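Local coordinates for protein M157 (PDB 2NYK) that serves as a viral MHC class I-like ligand for Ly49 receptors of mouse natural killer cells, at residues N178-E183 with C241-S246; T193-S198 with Q258-R263. The protein carries 1 engineered substitution. One frame throughout, in Å; residues are numbered along the deposited sequence.

Interaction 1 of 2, residues N178-E183 with C241-S246; sequences NATEVE and CYVTSS. With NAG (2-acetamido-2-deoxy-beta-D-glucopyranose), chain B.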
loop_
_atom_site.group_PDB
_atom_site.type_symbol
_atom_site.label_atom_id
_atom_site.label_comp_id
_atom_site.label_asym_id
_atom_site.label_seq_id
_atom_site.Cartn_x
_atom_site.Cartn_y
_atom_site.Cartn_z
ATOM N N ASN A 178 -12.797 -6.840 13.116
ATOM C CA ASN A 178 -14.118 -7.368 12.777
ATOM C C ASN A 178 -14.470 -7.305 11.280
ATOM O O ASN A 178 -15.569 -7.670 10.905
ATOM C CB ASN A 178 -15.218 -6.705 13.627
ATOM C CG ASN A 178 -15.243 -5.182 13.498
ATOM O OD1 ASN A 178 -14.569 -4.594 12.639
ATOM N ND2 ASN A 178 -16.045 -4.540 14.358
ATOM N N ALA A 179 -13.528 -6.854 10.448
ATOM C CA ALA A 179 -13.691 -6.832 8.979
ATOM C C ALA A 179 -12.727 -7.836 8.353
ATOM O O ALA A 179 -12.656 -7.999 7.128
ATOM C CB ALA A 179 -13.457 -5.424 8.438
ATOM N N THR A 180 -12.013 -8.543 9.223
ATOM C CA THR A 180 -10.988 -9.498 8.821
ATOM C C THR A 180 -11.540 -10.931 8.842
ATOM O O THR A 180 -12.094 -11.369 9.854
ATOM C CB THR A 180 -9.758 -9.372 9.746
ATOM O OG1 THR A 180 -9.341 -7.996 9.784
ATOM C CG2 THR A 180 -8.613 -10.251 9.252
ATOM N N GLU A 181 -11.431 -11.650 7.727
ATOM C CA GLU A 181 -12.003 -12.998 7.658
ATOM C C GLU A 181 -10.894 -14.019 7.812
ATOM O O GLU A 181 -9.825 -13.810 7.278
ATOM C CB GLU A 181 -12.757 -13.194 6.352
ATOM C CG GLU A 181 -13.866 -12.140 6.154
ATOM C CD GLU A 181 -14.447 -12.123 4.754
ATOM O OE1 GLU A 181 -13.760 -12.558 3.797
ATOM O OE2 GLU A 181 -15.612 -11.689 4.618
ATOM N N VAL A 182 -11.160 -15.107 8.547
ATOM C CA VAL A 182 -10.156 -16.132 8.884
ATOM C C VAL A 182 -10.700 -17.562 8.750
ATOM O O VAL A 182 -11.685 -17.927 9.386
ATOM C CB VAL A 182 -9.557 -15.897 10.299
ATOM C CG1 VAL A 182 -8.478 -16.937 10.624
ATOM C CG2 VAL A 182 -8.980 -14.493 10.394
ATOM N N GLU A 183 -10.060 -18.345 7.886
ATOM C CA GLU A 183 -10.368 -19.750 7.687
ATOM C C GLU A 183 -9.244 -20.553 8.323
ATOM O O GLU A 183 -8.137 -20.645 7.766
ATOM C CB GLU A 183 -10.482 -20.068 6.197
ATOM C CG GLU A 183 -11.598 -19.283 5.499
ATOM C CD GLU A 183 -11.468 -19.251 3.995
ATOM O OE1 GLU A 183 -10.526 -18.626 3.466
ATOM O OE2 GLU A 183 -12.337 -19.834 3.319
ATOM N N CYS A 241 -4.501 -19.442 15.628
ATOM C CA CYS A 241 -4.014 -18.624 14.511
ATOM C C CYS A 241 -4.126 -17.173 14.948
ATOM O O CYS A 241 -5.207 -16.702 15.296
ATOM C CB CYS A 241 -4.832 -18.871 13.241
ATOM S SG CYS A 241 -4.321 -17.840 11.841
ATOM N N TYR A 242 -2.989 -16.500 14.977
ATOM C CA TYR A 242 -2.899 -15.102 15.380
ATOM C C TYR A 242 -2.820 -14.183 14.160
ATOM O O TYR A 242 -2.163 -14.488 13.161
ATOM C CB TYR A 242 -1.668 -14.868 16.260
ATOM C CG TYR A 242 -1.698 -15.643 17.564
ATOM C CD1 TYR A 242 -1.304 -16.982 17.605
ATOM C CD2 TYR A 242 -2.124 -15.041 18.746
ATOM C CE1 TYR A 242 -1.327 -17.708 18.796
ATOM C CE2 TYR A 242 -2.152 -15.760 19.954
ATOM C CZ TYR A 242 -1.751 -17.094 19.964
ATOM O OH TYR A 242 -1.774 -17.821 21.131
ATOM N N VAL A 243 -3.502 -13.054 14.273
ATOM C CA VAL A 243 -3.474 -12.043 13.247
ATOM C C VAL A 243 -3.056 -10.743 13.886
ATOM O O VAL A 243 -3.735 -10.239 14.763
ATOM C CB VAL A 243 -4.848 -11.857 12.596
ATOM C CG1 VAL A 243 -4.762 -10.800 11.508
ATOM C CG2 VAL A 243 -5.378 -13.189 12.048
ATOM N N THR A 244 -1.947 -10.188 13.414
ATOM C CA THR A 244 -1.427 -8.943 13.962
ATOM C C THR A 244 -1.418 -7.890 12.873
ATOM O O THR A 244 -0.806 -8.081 11.816
ATOM C CB THR A 244 0.005 -9.124 14.563
ATOM O OG1 THR A 244 0.027 -10.283 15.410
ATOM C CG2 THR A 244 0.430 -7.888 15.359
ATOM N N SER A 245 -2.097 -6.782 13.154
ATOM C CA SER A 245 -2.255 -5.677 12.219
ATOM C C SER A 245 -1.334 -4.481 12.505
ATOM O O SER A 245 -1.159 -4.078 13.655
ATOM C CB SER A 245 -3.703 -5.208 12.236
ATOM O OG SER A 245 -3.867 -4.071 11.418
ATOM N N SER A 246 -0.777 -3.911 11.433
ATOM C CA SER A 246 -0.012 -2.649 11.491
ATOM C C SER A 246 -0.838 -1.523 12.114
ATOM O O SER A 246 -0.291 -0.557 12.646
ATOM C CB SER A 246 0.415 -2.226 10.092
ATOM O OG SER A 246 1.497 -3.048 9.666
HETATM C C1 NAG B . -15.865 -3.094 14.448
HETATM C C2 NAG B . -17.267 -2.574 14.827
HETATM C C3 NAG B . -17.227 -1.080 15.183
HETATM C C4 NAG B . -16.167 -0.781 16.256
HETATM C C5 NAG B . -14.830 -1.424 15.847
HETATM C C6 NAG B . -13.776 -1.329 16.949
HETATM C C7 NAG B . -19.190 -3.748 13.906
HETATM C C8 NAG B . -19.853 -4.194 12.635
HETATM N N2 NAG B . -18.254 -2.803 13.777
HETATM O O3 NAG B . -18.500 -0.647 15.616
HETATM O O4 NAG B . -16.043 0.625 16.382
HETATM O O5 NAG B . -14.999 -2.800 15.532
HETATM O O6 NAG B . -12.740 -2.226 16.619
HETATM O O7 NAG B . -19.513 -4.256 14.990
#
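V182 packs on V243 and C241 in a buried apolar contact, with no hydrogen bond between N178-E183 and C241-S246. From its CB, which faces the opposite strand, the V182 side chain splits into two methyls with separate targets. CG1, anti to the backbone N (chi1 -178°), runs to the sulfur of C241, with 4.4 Å between V182 CG1 and C241 SG; that sulfur is one half of the disulfide to C194. CG2, on the backbone N side, touches the matching methyl at 4.2 Å between V182 CG2 and V243 CG2. The two valines pass alongside each other in opposite directions. T180 adds a looser contact, its CG2 lying 4.5 Å from V243 CG1, while its OG1 hydrogen-bonds to the backbone O of Y176. At the surface end, N178 carries an N-linked glycan, its ND2 bonded covalently to C1 of the sugar. C241-S246 lies between strands 204-208 and 249-253, and strand 181-186 runs between 192-198 and 262-267; their inward side chains, joined by P265, V253 and V196, meet face to face inside the strand domain that follows helix 157-173.

Interaction 2 of 2, residues T193-S198 with Q258-R263; sequences TCVVTS and QYRTKR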
loop_
_atom_site.group_PDB
_atom_site.type_symbol
_atom_site.label_atom_id
_atom_site.label_comp_id
_atom_site.label_asym_id
_atom_site.label_seq_id
_atom_site.Cartn_x
_atom_site.Cartn_y
_atom_site.Cartn_z
ATOM N N THR A 193 -4.111 -25.181 8.397
ATOM C CA THR A 193 -4.038 -24.015 7.515
ATOM C C THR A 193 -4.780 -22.835 8.121
ATOM O O THR A 193 -5.831 -22.996 8.756
ATOM C CB THR A 193 -4.642 -24.312 6.124
ATOM O OG1 THR A 193 -4.168 -25.587 5.664
ATOM C CG2 THR A 193 -4.231 -23.233 5.110
ATOM N N CYS A 194 -4.229 -21.648 7.915
ATOM C CA CYS A 194 -4.913 -20.423 8.299
ATOM C C CYS A 194 -4.838 -19.416 7.160
ATOM O O CYS A 194 -3.751 -18.963 6.799
ATOM C CB CYS A 194 -4.317 -19.845 9.582
ATOM S SG CYS A 194 -5.349 -18.546 10.269
ATOM N N VAL A 195 -5.995 -19.109 6.577
ATOM C CA VAL A 195 -6.100 -18.173 5.472
ATOM C C VAL A 195 -6.806 -16.920 5.975
ATOM O O VAL A 195 -7.972 -16.973 6.383
ATOM C CB VAL A 195 -6.888 -18.764 4.275
ATOM C CG1 VAL A 195 -6.976 -17.752 3.150
ATOM C CG2 VAL A 195 -6.270 -20.088 3.800
ATOM N N VAL A 196 -6.091 -15.794 5.953
ATOM C CA VAL A 196 -6.659 -14.516 6.383
ATOM C C VAL A 196 -6.871 -13.582 5.191
ATOM O O VAL A 196 -5.936 -13.323 4.454
ATOM C CB VAL A 196 -5.757 -13.865 7.461
ATOM C CG1 VAL A 196 -6.308 -12.510 7.906
ATOM C CG2 VAL A 196 -5.632 -14.802 8.660
ATOM N N THR A 197 -8.111 -13.104 5.026
ATOM C CA THR A 197 -8.547 -12.225 3.946
ATOM C C THR A 197 -8.907 -10.840 4.465
ATOM O O THR A 197 -9.672 -10.688 5.442
ATOM C CB THR A 197 -9.790 -12.831 3.208
ATOM O OG1 THR A 197 -9.477 -14.159 2.778
ATOM C CG2 THR A 197 -10.166 -11.996 1.981
ATOM N N SER A 198 -8.338 -9.822 3.820
ATOM C CA SER A 198 -8.607 -8.445 4.175
ATOM C C SER A 198 -8.850 -7.645 2.936
ATOM O O SER A 198 -8.165 -7.811 1.928
ATOM C CB SER A 198 -7.406 -7.866 4.943
ATOM O OG SER A 198 -7.585 -6.494 5.208
ATOM N N GLN A 258 -12.859 -28.415 11.254
ATOM C CA GLN A 258 -12.580 -29.515 10.334
ATOM C C GLN A 258 -12.893 -29.039 8.915
ATOM O O GLN A 258 -12.447 -29.642 7.914
ATOM C CB GLN A 258 -13.409 -30.769 10.699
ATOM N N TYR A 259 -13.653 -27.939 8.846
ATOM C CA TYR A 259 -14.090 -27.365 7.579
ATOM C C TYR A 259 -13.585 -25.939 7.377
ATOM O O TYR A 259 -13.343 -25.204 8.327
ATOM C CB TYR A 259 -15.625 -27.412 7.481
ATOM C CG TYR A 259 -16.177 -28.725 7.976
ATOM C CD1 TYR A 259 -16.089 -29.881 7.193
ATOM C CD2 TYR A 259 -16.761 -28.828 9.238
ATOM C CE1 TYR A 259 -16.574 -31.101 7.651
ATOM C CE2 TYR A 259 -17.252 -30.050 9.703
ATOM C CZ TYR A 259 -17.157 -31.176 8.900
ATOM O OH TYR A 259 -17.639 -32.387 9.340
ATOM N N ARG A 260 -13.437 -25.558 6.116
ATOM C CA ARG A 260 -13.015 -24.206 5.761
ATOM C C ARG A 260 -14.204 -23.232 5.854
ATOM O O ARG A 260 -15.037 -23.181 4.941
ATOM C CB ARG A 260 -12.426 -24.221 4.355
ATOM C CG ARG A 260 -11.864 -22.905 3.934
ATOM C CD ARG A 260 -11.106 -23.042 2.656
ATOM N NE ARG A 260 -10.496 -21.775 2.282
ATOM C CZ ARG A 260 -9.525 -21.660 1.379
ATOM N NH1 ARG A 260 -9.058 -22.734 0.755
ATOM N NH2 ARG A 260 -9.028 -20.469 1.095
ATOM N N THR A 261 -14.283 -22.497 6.966
ATOM C CA THR A 261 -15.375 -21.528 7.225
ATOM C C THR A 261 -14.773 -20.230 7.719
ATOM O O THR A 261 -13.799 -20.257 8.467
ATOM C CB THR A 261 -16.427 -22.047 8.292
ATOM O OG1 THR A 261 -17.279 -20.969 8.728
ATOM C CG2 THR A 261 -15.725 -22.641 9.510
ATOM N N LYS A 262 -15.346 -19.099 7.308
ATOM C CA LYS A 262 -14.784 -17.810 7.720
ATOM C C LYS A 262 -15.297 -17.371 9.080
ATOM O O LYS A 262 -16.512 -17.378 9.337
ATOM C CB LYS A 262 -15.046 -16.711 6.673
ATOM C CG LYS A 262 -14.098 -16.768 5.476
ATOM C CD LYS A 262 -14.549 -15.850 4.347
ATOM C CE LYS A 262 -13.444 -15.840 3.268
ATOM N NZ LYS A 262 -13.763 -14.845 2.172
ATOM N N ARG A 263 -14.347 -16.957 9.924
ATOM C CA ARG A 263 -14.600 -16.401 11.255
ATOM C C ARG A 263 -13.803 -15.096 11.440
ATOM O O ARG A 263 -12.910 -14.817 10.666
ATOM C CB ARG A 263 -14.192 -17.439 12.314
ATOM C CG ARG A 263 -14.610 -18.853 11.923
ATOM C CD ARG A 263 -14.939 -19.749 13.097
ATOM N NE ARG A 263 -13.857 -19.918 14.064
ATOM C CZ ARG A 263 -12.909 -20.858 14.008
ATOM N NH1 ARG A 263 -12.848 -21.720 12.992
ATOM N NH2 ARG A 263 -12.004 -20.931 14.976
HETATM O O HOH W 1 -11.170 -14.801 0.647
#
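R260 reaches V195 with the far end of its side chain. CG stands anti to the backbone N (chi1 -175°) and the chain stays extended as far as NE, carrying the guanidinium over the neighbouring strand to the valine. There V195 CG2 lies over one face of the guanidinium, 3.9 Å from R260 NH2, and V195 CG1 is almost as near, 4.0 Å from R260 NH2. The methyls make van der Waals contact with this flat charged group, whose NE forms a salt bridge with E183. Two residues on, K262 also sends an extended chain across, bringing its CE to 4.3 Å from T197 OG1. Its ammonium donates to a water at 3.0 Å from K262 NZ, and this water lies 2.8 Å from T197 OG1. NZ also forms a salt bridge with E181. R263 turns away and hydrogen-bonds through NH2 to the carbonyl O of P255. Strand 181-186 lies between the two segments, and its glutamates hold the basic ends above T197 and V195: basic side chains reaching over a central strand on the outer face of a beta-sheet, here in what is probably the immunoglobulin-like domain of an MHC class I-type fold.

Interaction 1 is core and interaction 2 lies largely at the surface, yet both depend on strand 181-186: V182 turns into the interior, whereas E181 and E183 turn outward. The inner contact is methyl and sulfur packing; the outer one sets a guanidinium face on a valine and links lysine to threonine through water, with its charges paired to the strand between. The two are joined by the disulfide, 2.0 Å between C241 SG and C194 SG, by T180 CG2 against V196 CG1 at 3.5 Å, and by a probable backbone hydrogen bond of 2.8 Å from V182 N to R263 O. A disulfide tying facing strands 192-198 and 241-245 is consistent with an immunoglobulin-like sandwich.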